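Local atomic coordinates of putative ribose 5-phosphate isomerase (Leishmania infantum, PDB entry 6FXW), a protein that probably interconverts ribose 5-phosphate and ribulose 5-phosphate in the pentose phosphate pathway, as a type B isomerase of the LacAB/RpiB family. Residues H14-Y17 with A18-Q21. Numbering follows the deposited sequence.
Sequences HAAY and ATHQ. With SO4 (sulfate ion), chain B.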
loop_
_atom_site.group_PDB
_atom_site.type_symbol
_atom_site.label_atom_id
_atom_site.label_comp_id
_atom_site.label_asym_id
_atom_site.label_seq_id
_atom_site.Cartn_x
_atom_site.Cartn_y
_atom_site.Cartn_z
ATOM N N HIS A 14 18.556 -12.031 5.538
ATOM C CA HIS A 14 18.014 -12.852 6.605
ATOM C C HIS A 14 16.563 -12.451 6.897
ATOM O O HIS A 14 15.830 -13.199 7.519
ATOM C CB HIS A 14 18.800 -12.665 7.878
ATOM C CG HIS A 14 19.022 -11.270 8.216
ATOM N ND1 HIS A 14 19.975 -10.492 7.586
ATOM C CD2 HIS A 14 18.295 -10.452 9.023
ATOM C CE1 HIS A 14 19.813 -9.242 8.003
ATOM N NE2 HIS A 14 18.830 -9.205 8.914
ATOM N N ALA A 15 16.150 -11.269 6.458
ATOM C CA ALA A 15 14.744 -10.883 6.757
ATOM C C ALA A 15 13.770 -11.899 6.143
ATOM O O ALA A 15 12.657 -12.141 6.689
ATOM C CB ALA A 15 14.460 -9.545 6.224
ATOM N N ALA A 16 14.143 -12.519 5.017
ATOM C CA ALA A 16 13.308 -13.428 4.307
ATOM C C ALA A 16 13.682 -14.881 4.544
ATOM O O ALA A 16 13.155 -15.776 3.904
ATOM C CB ALA A 16 13.307 -13.135 2.824
ATOM N N TYR A 17 14.530 -15.113 5.507
ATOM C CA TYR A 17 15.015 -16.515 5.674
ATOM C C TYR A 17 13.882 -17.418 6.096
ATOM O O TYR A 17 13.720 -18.491 5.524
ATOM C CB TYR A 17 16.197 -16.576 6.613
ATOM C CG TYR A 17 16.725 -17.954 6.776
ATOM C CD1 TYR A 17 17.400 -18.549 5.748
ATOM C CD2 TYR A 17 16.626 -18.581 7.975
ATOM C CE1 TYR A 17 17.922 -19.832 5.872
ATOM C CE2 TYR A 17 17.092 -19.886 8.135
ATOM C CZ TYR A 17 17.762 -20.472 7.073
ATOM O OH TYR A 17 18.339 -21.756 7.166
ATOM N N ALA A 18 13.046 -16.979 7.016
ATOM C CA ALA A 18 11.920 -17.767 7.441
ATOM C C ALA A 18 10.942 -18.116 6.344
ATOM O O ALA A 18 10.365 -19.199 6.373
ATOM C CB ALA A 18 11.233 -17.078 8.594
ATOM N N THR A 19 10.774 -17.250 5.352
ATOM C CA THR A 19 9.754 -17.377 4.311
ATOM C C THR A 19 10.317 -17.721 2.967
ATOM O O THR A 19 9.590 -17.820 2.009
ATOM C CB THR A 19 8.928 -16.077 4.144
ATOM O OG1 THR A 19 9.826 -14.997 4.051
ATOM C CG2 THR A 19 7.964 -15.865 5.354
ATOM N N HIS A 20 11.648 -17.950 2.834
ATOM C CA HIS A 20 12.192 -18.013 1.494
ATOM C C HIS A 20 11.629 -19.230 0.735
ATOM O O HIS A 20 11.449 -19.203 -0.498
ATOM C CB HIS A 20 13.766 -18.000 1.433
ATOM C CG HIS A 20 14.433 -19.312 1.822
ATOM N ND1 HIS A 20 14.752 -19.615 3.111
ATOM C CD2 HIS A 20 14.982 -20.281 1.065
ATOM C CE1 HIS A 20 15.417 -20.761 3.151
ATOM N NE2 HIS A 20 15.573 -21.190 1.909
ATOM N N GLN A 21 11.453 -20.366 1.430
ATOM C CA GLN A 21 10.931 -21.512 0.687
ATOM C C GLN A 21 9.477 -21.312 0.221
ATOM O O GLN A 21 9.155 -21.669 -0.852
ATOM C CB GLN A 21 11.001 -22.765 1.583
ATOM C CG GLN A 21 10.538 -24.028 0.811
ATOM C CD GLN A 21 11.395 -24.352 -0.411
ATOM O OE1 GLN A 21 12.620 -24.457 -0.283
ATOM N NE2 GLN A 21 10.793 -24.456 -1.590
HETATM S S SO4 B . 18.000 -5.937 10.704
HETATM O O1 SO4 B . 17.827 -5.679 12.188
HETATM O O2 SO4 B . 17.454 -7.252 10.373
HETATM O O3 SO4 B . 17.172 -4.775 10.072
HETATM O O4 SO4 B . 19.413 -5.873 10.464
HETATM O O HOH W 1 13.694 -14.741 8.667
HETATM O O HOH W 2 10.834 -14.235 6.552
#
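Tyr17 O is gripped twice by His20: ring atom ND1 donates to it at 2.9 Å, and the backbone N adds a weak bond at 3.4 Å, the i+3 to i bond of a type I beta turn from Tyr17 to His20; the ring bond reinforces it. The turn leads from the loop after strand 6-12 into helix 20-29 in the Rossmann-like parallel alpha/beta fold of the RpiB family. The imidazole bond is nearly straight (161°), lies in the carbonyl plane on a lone pair and meets the His20 ring edge-on; together with a stack on Tyr38 it restrains the ring. With chi1 at 75°, His20 CG sits between the backbone N and the carbonyl carbon, which brings ND1 back toward Tyr17 O. The Tyr17 side chain runs alongside in the same direction; its ring is nearly parallel to the imidazole but slid away, and the two meet mainly where Tyr17 CE1 lies 3.8 Å from His20 CE1. One residue back, Ala16 O accepts Thr19 N at 3.2 Å, from above the carbonyl plane. Two waters stitch the preceding 3-10 turn to the residues just before His20: one joins His14 O to Ala18 N, the other Ala15 O to Thr19 OG1. At the far end, His14 turns away to a sulfate, probably from the crystallisation liquor, which Arg116 and, from a second subunit, Arg140 and Arg144 also bind; the site is consistent with the substrate phosphate pocket of this family. There, sulfate O2 accepts a hydrogen bond from His14 NE2 at 2.8 Å, close to the imidazole plane.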